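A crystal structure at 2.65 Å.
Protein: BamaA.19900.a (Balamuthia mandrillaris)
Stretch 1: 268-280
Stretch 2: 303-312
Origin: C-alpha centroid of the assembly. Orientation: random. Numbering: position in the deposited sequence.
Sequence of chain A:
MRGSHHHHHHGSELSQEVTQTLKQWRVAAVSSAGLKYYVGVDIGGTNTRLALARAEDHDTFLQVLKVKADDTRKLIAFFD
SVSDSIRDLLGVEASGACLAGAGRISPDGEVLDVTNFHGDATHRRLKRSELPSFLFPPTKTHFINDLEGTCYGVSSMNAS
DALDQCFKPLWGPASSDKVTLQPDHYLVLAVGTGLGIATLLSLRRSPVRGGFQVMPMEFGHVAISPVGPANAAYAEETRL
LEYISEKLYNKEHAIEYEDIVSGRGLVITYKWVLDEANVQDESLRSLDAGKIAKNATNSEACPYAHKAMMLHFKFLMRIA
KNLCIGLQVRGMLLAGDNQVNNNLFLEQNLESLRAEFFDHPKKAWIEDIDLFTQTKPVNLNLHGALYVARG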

ATOM      1  N   ILE A 268      17.384   4.039  20.063  1.00 44.81           N
ATOM      2  CA  ILE A 268      16.607   4.961  20.888  1.00 48.28           C
ATOM      3  C   ILE A 268      15.618   4.198  21.765  1.00 51.70           C
ATOM      4  O   ILE A 268      15.369   4.588  22.911  1.00 53.35           O
ATOM      5  CB  ILE A 268      15.909   6.033  20.022  1.00 44.60           C
ATOM      6  CG1 ILE A 268      15.428   7.185  20.907  1.00 48.38           C
ATOM      7  CG2 ILE A 268      14.754   5.457  19.215  1.00 42.41           C
ATOM      8  CD1 ILE A 268      14.702   8.293  20.148  1.00 45.27           C
ATOM      9  N   THR A 269      15.060   3.092  21.260  1.00 46.21           N
ATOM     10  CA  THR A 269      14.255   2.220  22.108  1.00 50.90           C
ATOM     11  C   THR A 269      15.083   1.668  23.267  1.00 52.15           C
ATOM     12  O   THR A 269      14.608   1.595  24.407  1.00 48.88           O
ATOM     13  CB  THR A 269      13.669   1.088  21.267  1.00 48.84           C
ATOM     14  OG1 THR A 269      12.822   1.646  20.258  1.00 46.91           O
ATOM     15  CG2 THR A 269      12.862   0.124  22.130  1.00 47.38           C
ATOM     16  N   TYR A 270      16.334   1.289  22.987  1.00 51.21           N
ATOM     17  CA  TYR A 270      17.243   0.825  24.030  1.00 51.99           C
ATOM     18  C   TYR A 270      17.446   1.887  25.105  1.00 58.39           C
ATOM     19  O   TYR A 270      17.425   1.577  26.302  1.00 60.61           O
ATOM     20  CB  TYR A 270      18.578   0.431  23.395  1.00 50.83           C
ATOM     21  CG  TYR A 270      19.558  -0.255  24.315  1.00 56.13           C
ATOM     22  CD1 TYR A 270      19.266  -1.494  24.881  1.00 57.45           C
ATOM     23  CD2 TYR A 270      20.790   0.320  24.599  1.00 58.72           C
ATOM     24  CE1 TYR A 270      20.169  -2.129  25.720  1.00 57.11           C
ATOM     25  CE2 TYR A 270      21.696  -0.308  25.432  1.00 62.16           C
ATOM     26  CZ  TYR A 270      21.382  -1.531  25.991  1.00 61.05           C
ATOM     27  OH  TYR A 270      22.284  -2.158  26.817  1.00 65.51           O
ATOM     28  N   LYS A 271      17.643   3.151  24.699  1.00 58.69           N
ATOM     29  CA  LYS A 271      17.840   4.214  25.685  1.00 58.82           C
ATOM     30  C   LYS A 271      16.581   4.443  26.512  1.00 59.69           C
ATOM     31  O   LYS A 271      16.675   4.805  27.690  1.00 64.17           O
ATOM     32  CB  LYS A 271      18.282   5.512  24.998  1.00 53.95           C
ATOM     33  N   TRP A 272      15.401   4.216  25.927  1.00 58.22           N
ATOM     34  CA  TRP A 272      14.158   4.319  26.688  1.00 59.54           C
ATOM     35  C   TRP A 272      14.053   3.212  27.730  1.00 61.45           C
ATOM     36  O   TRP A 272      13.708   3.468  28.890  1.00 62.84           O
ATOM     37  CB  TRP A 272      12.960   4.280  25.742  1.00 55.12           C
ATOM     38  CG  TRP A 272      11.669   4.036  26.441  1.00 54.92           C
ATOM     39  CD1 TRP A 272      10.912   4.954  27.111  1.00 53.55           C
ATOM     40  CD2 TRP A 272      10.964   2.792  26.530  1.00 55.18           C
ATOM     41  NE1 TRP A 272       9.780   4.355  27.620  1.00 55.43           N
ATOM     42  CE2 TRP A 272       9.790   3.028  27.278  1.00 56.03           C
ATOM     43  CE3 TRP A 272      11.216   1.500  26.061  1.00 50.38           C
ATOM     44  CZ2 TRP A 272       8.871   2.020  27.563  1.00 52.34           C
ATOM     45  CZ3 TRP A 272      10.302   0.499  26.347  1.00 49.88           C
ATOM     46  CH2 TRP A 272       9.143   0.766  27.090  1.00 49.99           C
ATOM     47  N   VAL A 273      14.335   1.969  27.328  1.00 60.29           N
ATOM     48  CA  VAL A 273      14.366   0.860  28.279  1.00 60.88           C
ATOM     49  C   VAL A 273      15.292   1.185  29.443  1.00 65.02           C
ATOM     50  O   VAL A 273      14.957   0.944  30.609  1.00 67.32           O
ATOM     51  CB  VAL A 273      14.785  -0.443  27.570  1.00 58.93           C
ATOM     52  CG1 VAL A 273      15.156  -1.514  28.587  1.00 62.23           C
ATOM     53  CG2 VAL A 273      13.677  -0.930  26.660  1.00 54.54           C
ATOM     54  N   LEU A 274      16.457   1.768  29.149  1.00 67.70           N
ATOM     55  CA  LEU A 274      17.412   2.085  30.207  1.00 70.27           C
ATOM     56  C   LEU A 274      16.932   3.234  31.089  1.00 72.07           C
ATOM     57  O   LEU A 274      17.210   3.240  32.291  1.00 78.13           O
ATOM     58  CB  LEU A 274      18.779   2.405  29.602  1.00 69.18           C
ATOM     59  CG  LEU A 274      19.435   1.265  28.816  1.00 66.81           C
ATOM     60  CD1 LEU A 274      20.805   1.666  28.305  1.00 70.36           C
ATOM     61  CD2 LEU A 274      19.534  -0.007  29.651  1.00 65.48           C
ATOM     62  N   ASP A 275      16.216   4.211  30.523  1.00 69.53           N
ATOM     63  CA  ASP A 275      15.742   5.334  31.332  1.00 71.68           C
ATOM     64  C   ASP A 275      14.671   4.895  32.316  1.00 74.90           C
ATOM     65  O   ASP A 275      14.651   5.350  33.468  1.00 80.02           O
ATOM     66  CB  ASP A 275      15.199   6.451  30.440  1.00 70.24           C
ATOM     67  CG  ASP A 275      16.295   7.233  29.746  1.00 73.08           C
ATOM     68  OD1 ASP A 275      17.480   6.877  29.911  1.00 75.61           O
ATOM     69  OD2 ASP A 275      15.970   8.207  29.035  1.00 72.09           O
ATOM     70  N   GLU A 276      13.765   4.020  31.879  1.00 71.62           N
ATOM     71  CA  GLU A 276      12.710   3.547  32.764  1.00 73.93           C
ATOM     72  C   GLU A 276      13.245   2.655  33.876  1.00 76.87           C
ATOM     73  O   GLU A 276      12.576   2.488  34.901  1.00 78.74           O
ATOM     74  CB  GLU A 276      11.647   2.818  31.945  1.00 69.22           C
ATOM     75  CG  GLU A 276      11.003   3.713  30.902  1.00 63.82           C
ATOM     76  CD  GLU A 276       9.509   3.504  30.800  1.00 63.33           C
ATOM     77  OE1 GLU A 276       9.040   2.403  31.162  1.00 62.55           O
ATOM     78  OE2 GLU A 276       8.802   4.445  30.368  1.00 61.39           O
ATOM     79  N   ALA A 277      14.439   2.098  33.705  1.00 77.82           N
ATOM     80  CA  ALA A 277      15.075   1.277  34.721  1.00 81.17           C
ATOM     81  C   ALA A 277      16.152   2.028  35.493  1.00 88.27           C
ATOM     82  O   ALA A 277      16.773   1.441  36.383  1.00 90.47           O
ATOM     83  CB  ALA A 277      15.673   0.019  34.080  1.00 77.49           C
ATOM     84  N   ASN A 278      16.379   3.305  35.175  1.00 94.26           N
ATOM     85  CA  ASN A 278      17.396   4.123  35.842  1.00 95.39           C
ATOM     86  C   ASN A 278      18.764   3.449  35.810  1.00 98.87           C
ATOM     87  O   ASN A 278      19.498   3.431  36.801  1.00 98.75           O
ATOM     88  CB  ASN A 278      16.986   4.454  37.275  1.00 99.95           C
ATOM     89  CG  ASN A 278      16.354   5.822  37.392  1.00106.10           C
ATOM     90  OD1 ASN A 278      16.991   6.781  37.843  1.00104.72           O
ATOM     91  ND2 ASN A 278      15.095   5.928  36.970  1.00101.86           N
ATOM     92  N   VAL A 279      19.108   2.886  34.653  1.00 91.47           N
ATOM     93  CA  VAL A 279      20.407   2.256  34.447  1.00 93.55           C
ATOM     94  C   VAL A 279      21.353   3.344  33.944  1.00 97.76           C
ATOM     95  O   VAL A 279      21.342   3.700  32.765  1.00 96.38           O
ATOM     96  CB  VAL A 279      20.316   1.073  33.483  1.00 80.74           C
ATOM     97  CG1 VAL A 279      21.682   0.453  33.272  1.00 80.83           C
ATOM     98  CG2 VAL A 279      19.351   0.040  34.023  1.00 78.38           C
ATOM     99  N   GLN A 280      22.172   3.879  34.850  1.00104.34           N
ATOM    100  CA  GLN A 280      23.066   4.983  34.531  1.00109.72           C
ATOM    101  C   GLN A 280      24.393   4.534  33.928  1.00115.44           C
ATOM    102  O   GLN A 280      25.120   5.378  33.392  1.00119.25           O
ATOM    103  CB  GLN A 280      23.329   5.824  35.786  1.00107.63           C
ATOM    104  N   PRO A 303      18.970  -8.410  29.632  1.00 70.69           N
ATOM    105  CA  PRO A 303      17.506  -8.332  29.522  1.00 64.10           C
ATOM    106  C   PRO A 303      17.022  -7.041  28.892  1.00 64.69           C
ATOM    107  O   PRO A 303      15.953  -7.031  28.266  1.00 63.62           O
ATOM    108  CB  PRO A 303      17.032  -8.453  30.980  1.00 64.35           C
ATOM    109  CG  PRO A 303      18.263  -8.819  31.786  1.00 66.15           C
ATOM    110  CD  PRO A 303      19.425  -8.292  31.027  1.00 67.83           C
ATOM    111  N   TYR A 304      17.774  -5.952  29.043  1.00 63.32           N
ATOM    112  CA  TYR A 304      17.362  -4.686  28.451  1.00 62.76           C
ATOM    113  C   TYR A 304      17.523  -4.708  26.939  1.00 56.91           C
ATOM    114  O   TYR A 304      16.640  -4.243  26.212  1.00 58.34           O
ATOM    115  CB  TYR A 304      18.159  -3.542  29.076  1.00 65.53           C
ATOM    116  CG  TYR A 304      18.087  -3.535  30.584  1.00 69.90           C
ATOM    117  CD1 TYR A 304      16.886  -3.285  31.240  1.00 70.33           C
ATOM    118  CD2 TYR A 304      19.216  -3.787  31.357  1.00 71.47           C
ATOM    119  CE1 TYR A 304      16.814  -3.278  32.624  1.00 72.01           C
ATOM    120  CE2 TYR A 304      19.152  -3.779  32.744  1.00 68.25           C
ATOM    121  CZ  TYR A 304      17.948  -3.525  33.369  1.00 70.70           C
ATOM    122  OH  TYR A 304      17.870  -3.526  34.743  1.00 77.03           O
ATOM    123  N   ALA A 305      18.642  -5.248  26.443  1.00 59.12           N
ATOM    124  CA  ALA A 305      18.796  -5.412  25.001  1.00 58.11           C
ATOM    125  C   ALA A 305      17.656  -6.243  24.433  1.00 58.10           C
ATOM    126  O   ALA A 305      17.086  -5.911  23.386  1.00 53.98           O
ATOM    127  CB  ALA A 305      20.144  -6.056  24.680  1.00 58.03           C
ATOM    128  N   HIS A 306      17.298  -7.317  25.131  1.00 59.99           N
ATOM    129  CA  HIS A 306      16.182  -8.149  24.707  1.00 56.26           C
ATOM    130  C   HIS A 306      14.891  -7.344  24.634  1.00 54.23           C
ATOM    131  O   HIS A 306      14.172  -7.397  23.630  1.00 54.19           O
ATOM    132  CB  HIS A 306      16.040  -9.325  25.670  1.00 59.64           C
ATOM    133  CG  HIS A 306      14.915 -10.248  25.334  1.00 58.25           C
ATOM    134  ND1 HIS A 306      13.633 -10.056  25.799  1.00 56.79           N
ATOM    135  CD2 HIS A 306      14.880 -11.370  24.579  1.00 57.26           C
ATOM    136  CE1 HIS A 306      12.854 -11.022  25.347  1.00 58.85           C
ATOM    137  NE2 HIS A 306      13.587 -11.834  24.608  1.00 61.95           N
ATOM    138  N   LYS A 307      14.594  -6.575  25.687  1.00 53.80           N
ATOM    139  CA  LYS A 307      13.348  -5.812  25.734  1.00 55.18           C
ATOM    140  C   LYS A 307      13.250  -4.847  24.557  1.00 52.60           C
ATOM    141  O   LYS A 307      12.210  -4.766  23.892  1.00 53.20           O
ATOM    142  CB  LYS A 307      13.245  -5.067  27.068  1.00 56.95           C
ATOM    143  CG  LYS A 307      11.916  -4.361  27.318  1.00 59.33           C
ATOM    144  CD  LYS A 307      10.745  -5.338  27.275  1.00 71.50           C
ATOM    145  CE  LYS A 307       9.404  -4.646  27.546  1.00 73.65           C
ATOM    146  NZ  LYS A 307       8.236  -5.566  27.393  1.00 65.60           N
ATOM    147  N   ALA A 308      14.338  -4.129  24.266  1.00 52.67           N
ATOM    148  CA  ALA A 308      14.334  -3.194  23.144  1.00 52.27           C
ATOM    149  C   ALA A 308      14.195  -3.929  21.814  1.00 48.70           C
ATOM    150  O   ALA A 308      13.409  -3.533  20.945  1.00 44.81           O
ATOM    151  CB  ALA A 308      15.606  -2.353  23.167  1.00 47.64           C
ATOM    152  N   MET A 309      14.962  -5.003  21.634  1.00 47.01           N
ATOM    153  CA  MET A 309      14.884  -5.770  20.395  1.00 47.46           C
ATOM    154  C   MET A 309      13.490  -6.365  20.206  1.00 49.22           C
ATOM    155  O   MET A 309      12.964  -6.398  19.088  1.00 42.43           O
ATOM    156  CB  MET A 309      15.946  -6.866  20.411  1.00 47.64           C
ATOM    157  CG  MET A 309      16.245  -7.490  19.076  1.00 49.73           C
ATOM    158  SD  MET A 309      17.194  -6.372  18.035  1.00 52.04           S
ATOM    159  CE  MET A 309      17.355  -7.349  16.552  1.00 51.70           C
ATOM    160  N   MET A 310      12.882  -6.838  21.297  1.00 51.51           N
ATOM    161  CA  MET A 310      11.500  -7.307  21.264  1.00 46.13           C
ATOM    162  C   MET A 310      10.570  -6.252  20.674  1.00 46.65           C
ATOM    163  O   MET A 310       9.775  -6.536  19.771  1.00 47.18           O
ATOM    164  CB  MET A 310      11.064  -7.677  22.680  1.00 51.68           C
ATOM    165  CG  MET A 310       9.849  -8.570  22.764  1.00 60.82           C
ATOM    166  SD  MET A 310      10.138 -10.123  21.900  1.00 77.57           S
ATOM    167  CE  MET A 310       9.144  -9.851  20.433  1.00 55.22           C
ATOM    168  N   LEU A 311      10.645  -5.024  21.190  1.00 47.78           N
ATOM    169  CA  LEU A 311       9.778  -3.964  20.690  1.00 46.94           C
ATOM    170  C   LEU A 311      10.139  -3.592  19.263  1.00 43.83           C
ATOM    171  O   LEU A 311       9.257  -3.297  18.447  1.00 42.80           O
ATOM    172  CB  LEU A 311       9.868  -2.742  21.597  1.00 46.36           C
ATOM    173  CG  LEU A 311       9.183  -2.908  22.944  1.00 45.78           C
ATOM    174  CD1 LEU A 311       9.942  -2.154  24.000  1.00 48.78           C
ATOM    175  CD2 LEU A 311       7.761  -2.400  22.839  1.00 46.61           C
ATOM    176  N   HIS A 312      11.435  -3.588  18.956  1.00 45.85           N
ATOM    177  CA  HIS A 312      11.904  -3.348  17.596  1.00 43.63           C
ATOM    178  C   HIS A 312      11.203  -4.285  16.621  1.00 41.90           C
ATOM    179  O   HIS A 312      10.536  -3.845  15.679  1.00 39.66           O
ATOM    180  CB  HIS A 312      13.424  -3.529  17.567  1.00 42.60           C
ATOM    181  CG  HIS A 312      14.044  -3.396  16.215  1.00 41.83           C
ATOM    182  ND1 HIS A 312      14.118  -2.196  15.542  1.00 41.62           N
ATOM    183  CD2 HIS A 312      14.662  -4.308  15.428  1.00 44.03           C
ATOM    184  CE1 HIS A 312      14.738  -2.380  14.389  1.00 45.52           C
ATOM    185  NE2 HIS A 312      15.076  -3.653  14.295  1.00 45.34           N
TER

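Two helices cross here at 131°, their axes approaching to 8.6 Å, and no hydrogen bond links them; the contact is one of apolar packing. Ala308 sits where the backbones come nearest, its CA 5.0 Å from the CA of Tyr270. Its CA-to-CB bond points toward the partner helix, and CB lies 3.7 Å from Tyr270 CA, so a small residue suits this spot. Thr269 also points toward the other helix: with chi1 at m, its CG2 rests 3.8 Å from Ala308 CA, while OG1 is hydrogen-bonded elsewhere in the structure.

Tyr270 leaves its backbone sideways, but the t rotamer brings its ring back, setting the edge atom CE1 3.5 Å from Ala305 N. Val273, also t, points toward the partner helix and touches it with both methyls: CG1 meets the ring edge of Tyr304 at CD1 (3.6 Å), and CG2 lies 3.9 Å from Lys307 CG. The lysine then leads its amino end away, so that only the aliphatic part of its chain packs here.

Tyr304, chi1 m, has more of its surface covered by the other stretch than any other residue here. Its ring also reaches Ala277, whose CB lies 3.8 Å from Tyr304 CE1, and Val279, whose CG2 lies 3.9 Å from Tyr304 CZ. At the other end, Leu311 CD1 packs 3.6 Å from Trp272 CZ3, the indole's NE1 making a weak hydrogen bond to Glu276 OE2 (2.9 Å).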